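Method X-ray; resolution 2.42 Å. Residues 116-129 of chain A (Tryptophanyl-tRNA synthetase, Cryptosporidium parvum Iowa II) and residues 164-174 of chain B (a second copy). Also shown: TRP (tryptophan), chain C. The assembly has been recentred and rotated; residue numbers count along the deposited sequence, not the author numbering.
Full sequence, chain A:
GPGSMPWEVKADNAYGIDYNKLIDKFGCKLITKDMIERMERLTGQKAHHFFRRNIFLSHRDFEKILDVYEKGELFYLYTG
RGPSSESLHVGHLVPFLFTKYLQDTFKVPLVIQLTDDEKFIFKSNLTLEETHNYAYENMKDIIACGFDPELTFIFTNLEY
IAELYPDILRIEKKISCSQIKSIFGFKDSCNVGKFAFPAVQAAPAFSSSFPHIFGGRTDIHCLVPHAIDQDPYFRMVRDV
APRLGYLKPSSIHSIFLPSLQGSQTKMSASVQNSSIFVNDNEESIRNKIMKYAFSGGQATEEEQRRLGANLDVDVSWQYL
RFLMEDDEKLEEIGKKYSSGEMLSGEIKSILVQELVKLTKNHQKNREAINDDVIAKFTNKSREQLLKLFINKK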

# COMPACT_ATOMS: atom_id res chain seq x y z
N ASP A 116 -11.68 1.33 -4.63
CA ASP A 116 -12.39 0.78 -3.44
C ASP A 116 -11.64 1.02 -2.11
O ASP A 116 -12.28 1.10 -1.08
CB ASP A 116 -12.76 -0.70 -3.60
CG ASP A 116 -11.68 -1.49 -4.28
OD1 ASP A 116 -10.56 -1.58 -3.80
OD2 ASP A 116 -11.93 -2.05 -5.34
N ASP A 117 -10.32 1.11 -2.16
CA ASP A 117 -9.51 1.51 -1.02
C ASP A 117 -9.78 2.93 -0.52
O ASP A 117 -9.95 3.14 0.68
CB ASP A 117 -8.01 1.33 -1.32
CG ASP A 117 -7.58 1.95 -2.65
OD1 ASP A 117 -8.42 2.59 -3.31
OD2 ASP A 117 -6.40 1.81 -3.04
N GLU A 118 -9.85 3.90 -1.44
CA GLU A 118 -10.03 5.32 -1.09
C GLU A 118 -11.29 5.58 -0.27
O GLU A 118 -11.26 6.29 0.72
CB GLU A 118 -10.05 6.17 -2.38
CG GLU A 118 -10.45 7.65 -2.20
CD GLU A 118 -10.65 8.41 -3.54
OE1 GLU A 118 -10.75 7.75 -4.62
OE2 GLU A 118 -10.72 9.68 -3.49
N LYS A 119 -12.40 5.02 -0.71
CA LYS A 119 -13.74 5.39 -0.22
C LYS A 119 -14.03 4.68 1.07
O LYS A 119 -14.69 5.23 1.95
CB LYS A 119 -14.81 5.07 -1.27
CG LYS A 119 -14.61 5.85 -2.60
CD LYS A 119 -14.65 7.36 -2.29
CE LYS A 119 -14.60 8.23 -3.54
NZ LYS A 119 -14.89 9.66 -3.20
N PHE A 120 -13.49 3.48 1.21
CA PHE A 120 -13.42 2.89 2.53
C PHE A 120 -12.59 3.77 3.47
O PHE A 120 -12.91 3.88 4.65
CB PHE A 120 -12.83 1.51 2.45
CG PHE A 120 -12.45 0.94 3.79
CD1 PHE A 120 -13.42 0.52 4.66
CD2 PHE A 120 -11.13 0.82 4.16
CE1 PHE A 120 -13.09 -0.00 5.89
CE2 PHE A 120 -10.79 0.28 5.39
CZ PHE A 120 -11.77 -0.12 6.27
N ILE A 121 -11.53 4.40 2.96
CA ILE A 121 -10.64 5.19 3.81
C ILE A 121 -11.26 6.52 4.24
O ILE A 121 -11.20 6.89 5.42
CB ILE A 121 -9.25 5.43 3.18
CG1 ILE A 121 -8.39 4.17 3.34
CG2 ILE A 121 -8.52 6.58 3.91
CD1 ILE A 121 -8.06 3.84 4.79
N PHE A 122 -11.88 7.21 3.28
CA PHE A 122 -12.35 8.59 3.46
C PHE A 122 -13.79 8.74 3.93
O PHE A 122 -14.22 9.85 4.23
CB PHE A 122 -12.20 9.34 2.14
CG PHE A 122 -10.82 9.88 1.92
CD1 PHE A 122 -10.53 11.19 2.22
CD2 PHE A 122 -9.82 9.06 1.42
CE1 PHE A 122 -9.26 11.69 2.01
CE2 PHE A 122 -8.55 9.55 1.19
CZ PHE A 122 -8.27 10.87 1.50
N LYS A 123 -14.52 7.63 4.02
CA LYS A 123 -15.95 7.64 4.35
C LYS A 123 -16.24 6.67 5.49
O LYS A 123 -16.48 5.49 5.24
CB LYS A 123 -16.78 7.24 3.13
CG LYS A 123 -16.81 8.29 2.05
CD LYS A 123 -17.83 9.37 2.42
CE LYS A 123 -17.56 10.72 1.75
NZ LYS A 123 -18.52 11.76 2.30
N SER A 124 -16.26 7.20 6.72
CA SER A 124 -16.48 6.42 7.95
C SER A 124 -17.60 5.37 7.86
O SER A 124 -17.51 4.30 8.46
CB SER A 124 -16.81 7.37 9.12
N ASN A 125 -18.65 5.71 7.12
CA ASN A 125 -19.83 4.86 6.94
C ASN A 125 -19.65 3.82 5.82
O ASN A 125 -20.61 3.48 5.13
CB ASN A 125 -21.06 5.74 6.63
CG ASN A 125 -20.91 6.53 5.31
OD1 ASN A 125 -19.81 6.96 4.95
ND2 ASN A 125 -22.02 6.74 4.61
N LEU A 126 -18.43 3.33 5.61
CA LEU A 126 -18.19 2.34 4.56
C LEU A 126 -17.26 1.20 5.00
O LEU A 126 -16.48 1.34 5.94
CB LEU A 126 -17.62 3.01 3.29
CG LEU A 126 -18.60 3.88 2.48
CD1 LEU A 126 -17.94 4.43 1.22
CD2 LEU A 126 -19.85 3.09 2.13
N THR A 127 -17.39 0.07 4.31
CA THR A 127 -16.54 -1.08 4.50
C THR A 127 -16.00 -1.54 3.15
O THR A 127 -16.50 -1.17 2.12
CB THR A 127 -17.32 -2.21 5.08
OG1 THR A 127 -18.36 -2.58 4.16
CG2 THR A 127 -17.93 -1.79 6.39
N LEU A 128 -14.98 -2.38 3.18
CA LEU A 128 -14.32 -2.82 1.97
C LEU A 128 -15.19 -3.80 1.22
O LEU A 128 -15.14 -3.85 -0.01
CB LEU A 128 -12.95 -3.44 2.27
CG LEU A 128 -11.85 -2.44 2.60
CD1 LEU A 128 -10.57 -3.23 2.85
CD2 LEU A 128 -11.68 -1.44 1.49
N GLU A 129 -15.98 -4.57 1.96
CA GLU A 129 -16.95 -5.48 1.33
C GLU A 129 -17.93 -4.71 0.44
O GLU A 129 -18.19 -5.12 -0.69
CB GLU A 129 -17.72 -6.27 2.37
CG GLU A 129 -18.43 -7.48 1.77
CD GLU A 129 -19.50 -8.03 2.69
OE1 GLU A 129 -19.30 -7.98 3.92
OE2 GLU A 129 -20.53 -8.51 2.17
N TRP C . -10.70 9.40 -6.51
CA TRP C . -11.50 9.66 -7.74
C TRP C . -12.94 9.99 -7.36
O TRP C . -13.39 9.65 -6.25
CB TRP C . -11.45 8.49 -8.74
CG TRP C . -10.23 8.49 -9.63
CD1 TRP C . -9.13 7.67 -9.52
CD2 TRP C . -9.99 9.33 -10.76
NE1 TRP C . -8.24 7.96 -10.52
CE2 TRP C . -8.73 8.98 -11.28
CE3 TRP C . -10.71 10.35 -11.38
CZ2 TRP C . -8.18 9.61 -12.40
CZ3 TRP C . -10.16 10.97 -12.49
CH2 TRP C . -8.89 10.60 -12.98
OXT TRP C . -13.65 10.61 -8.18
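Chain B, residues 164-174: LYPDILRIEKK

Chain B residues 164-174 lie on chain A mainly as a helix. The helix begins earlier in the chain and takes in most of the stretch. It is kinked where the N atoms of Pro166(B) and Asp167(B) have no bond to the turn before; proline has no amide hydrogen to give. From Ile168(B) onward the regular i to i-4 bonds are present, up to Lys173(B) N to Leu169(B) O at 3.1 Å.

Its partner is the chain A helix 116-122. The two helices run in nearly the same direction, with a crossing angle of -25° and a closest axial approach of 10.1 Å. The CA atoms of Ile121(A) and Lys173(B) are 6.0 Å apart. After its helix, chain A makes a type I turn from Lys123(A) to Leu126(A). A second helix starts at Leu128(A), whose CA is 7.5 Å from the CA of Pro166(B). Chain B therefore meets both helical segments of chain A.

Apolar packing centres on Leu169(B). Its CA-to-CB bond points toward chain A, and its side chain fits as a knob among Asp117(A), Phe120(A), Ile121(A) and Leu128(A). Leu169(B) CD1 is 3.7 Å from Asp117(A) CB and 4.1 Å from Leu128(A) CD1. Leu169(B) CD2 is 3.9 Å from Ile121(A) CG1, and Leu169(B) CB is 3.9 Å from Phe120(A) CE2. Leu128(A) CD1 also lies 4.1 Å from Pro166(B) CB.

The Phe120(A) ring has three neighbours on chain B. Leu169(B) O sits at its edge, 3.6 Å from Phe120(A) CE2. Arg170(B) CG is 4.0 Å from Phe120(A) CZ. Lys173(B) CD lies over one face, 4.0 Å from the centroid of the Phe120(A) ring, in a CH-pi contact. Lys173(B) NZ is also 4.0 Å from the Phe120(A) ring centroid, an off-centre cation-pi contact.

Two hydrogen bonds join the stretches. Tyr165(B) OH donates to Asp117(A) OD2 at 2.8 Å, with the carboxylate oxygen at the edge of the tyrosine ring. Lys173(B) NZ donates to Phe120(A) O at 2.7 Å. The lysine side chain is extended, all four chi angles being t, so its amine reaches the carbonyls at the end of the chain A helix and in the turn. Lys173(B) NZ is 3.1 Å from Leu126(A) O, but the angle is too poor for a hydrogen bond.

One salt bridge is internal to chain B: Arg170(B) NH1 to Asp167(B) OD1 at 3.1 Å. On chain A, the CA-to-CB bond of Glu118(A) points away from chain B, and Glu118(A) OE1 accepts a hydrogen bond from N of the bound tryptophan at 2.5 Å.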

# COMPACT_ATOMS: atom_id res chain seq x y z
N LEU B 164 -2.21 -8.65 2.19
CA LEU B 164 -2.17 -7.81 3.41
C LEU B 164 -3.02 -6.53 3.33
O LEU B 164 -3.35 -5.93 4.37
CB LEU B 164 -0.73 -7.40 3.72
CG LEU B 164 0.25 -8.52 4.05
CD1 LEU B 164 1.64 -7.91 4.20
CD2 LEU B 164 -0.20 -9.30 5.29
N TYR B 165 -3.37 -6.13 2.10
CA TYR B 165 -3.94 -4.79 1.88
C TYR B 165 -5.22 -4.52 2.69
O TYR B 165 -5.34 -3.47 3.30
CB TYR B 165 -4.12 -4.50 0.38
CG TYR B 165 -4.24 -3.02 0.00
CD1 TYR B 165 -3.57 -2.03 0.72
CD2 TYR B 165 -5.00 -2.62 -1.09
CE1 TYR B 165 -3.67 -0.69 0.36
CE2 TYR B 165 -5.09 -1.29 -1.45
CZ TYR B 165 -4.43 -0.34 -0.72
OH TYR B 165 -4.56 0.98 -1.06
N PRO B 166 -6.17 -5.48 2.71
CA PRO B 166 -7.37 -5.25 3.49
C PRO B 166 -7.12 -4.97 4.98
O PRO B 166 -7.79 -4.08 5.55
CB PRO B 166 -8.15 -6.56 3.34
CG PRO B 166 -7.69 -7.11 2.07
CD PRO B 166 -6.24 -6.77 2.00
N ASP B 167 -6.19 -5.68 5.61
CA ASP B 167 -5.89 -5.40 7.01
C ASP B 167 -5.02 -4.14 7.16
O ASP B 167 -5.05 -3.47 8.22
CB ASP B 167 -5.20 -6.58 7.68
CG ASP B 167 -6.15 -7.71 8.04
OD1 ASP B 167 -7.39 -7.49 8.11
OD2 ASP B 167 -5.67 -8.83 8.28
N ILE B 168 -4.23 -3.82 6.13
CA ILE B 168 -3.42 -2.60 6.18
C ILE B 168 -4.37 -1.42 6.21
O ILE B 168 -4.25 -0.53 7.04
CB ILE B 168 -2.46 -2.47 4.98
CG1 ILE B 168 -1.36 -3.52 5.05
CG2 ILE B 168 -1.82 -1.10 4.97
CD1 ILE B 168 -0.71 -3.79 3.74
N LEU B 169 -5.34 -1.44 5.31
CA LEU B 169 -6.37 -0.38 5.22
C LEU B 169 -7.25 -0.25 6.51
O LEU B 169 -7.60 0.85 6.93
CB LEU B 169 -7.24 -0.64 4.00
CG LEU B 169 -6.58 -0.42 2.62
CD1 LEU B 169 -7.48 -0.95 1.51
CD2 LEU B 169 -6.26 1.04 2.39
N ARG B 170 -7.60 -1.37 7.12
CA ARG B 170 -8.36 -1.38 8.36
C ARG B 170 -7.59 -0.79 9.56
O ARG B 170 -8.16 -0.12 10.39
CB ARG B 170 -8.81 -2.80 8.69
CG ARG B 170 -9.94 -3.30 7.83
CD ARG B 170 -10.15 -4.79 8.00
NE ARG B 170 -11.13 -5.32 7.04
CZ ARG B 170 -10.96 -6.39 6.26
NH1 ARG B 170 -9.83 -7.12 6.31
NH2 ARG B 170 -11.91 -6.77 5.43
N ILE B 171 -6.31 -1.09 9.64
CA ILE B 171 -5.44 -0.53 10.68
C ILE B 171 -5.24 0.97 10.45
O ILE B 171 -5.25 1.76 11.41
CB ILE B 171 -4.05 -1.22 10.70
CG1 ILE B 171 -4.17 -2.69 11.12
CG2 ILE B 171 -3.11 -0.53 11.67
CD1 ILE B 171 -3.00 -3.53 10.68
N GLU B 172 -5.05 1.36 9.19
CA GLU B 172 -4.77 2.75 8.84
C GLU B 172 -5.93 3.68 9.17
O GLU B 172 -5.72 4.81 9.59
CB GLU B 172 -4.37 2.87 7.37
CG GLU B 172 -2.97 2.39 7.13
CD GLU B 172 -2.49 2.45 5.68
OE1 GLU B 172 -3.31 2.64 4.75
OE2 GLU B 172 -1.26 2.27 5.48
N LYS B 173 -7.15 3.19 8.99
CA LYS B 173 -8.35 3.98 9.20
C LYS B 173 -8.57 4.26 10.68
O LYS B 173 -9.30 5.18 11.04
CB LYS B 173 -9.56 3.24 8.64
CG LYS B 173 -10.81 4.08 8.46
CD LYS B 173 -11.93 3.22 7.91
CE LYS B 173 -13.23 3.97 7.81
NZ LYS B 173 -14.20 3.21 6.98
N LYS B 174 -7.93 3.45 11.53
CA LYS B 174 -8.08 3.57 12.98
C LYS B 174 -6.95 4.36 13.64
O LYS B 174 -7.04 4.65 14.84
CB LYS B 174 -8.19 2.19 13.63
CG LYS B 174 -9.45 1.40 13.28
CD LYS B 174 -10.69 2.05 13.87
CE LYS B 174 -11.98 1.28 13.53
NZ LYS B 174 -13.18 1.82 14.28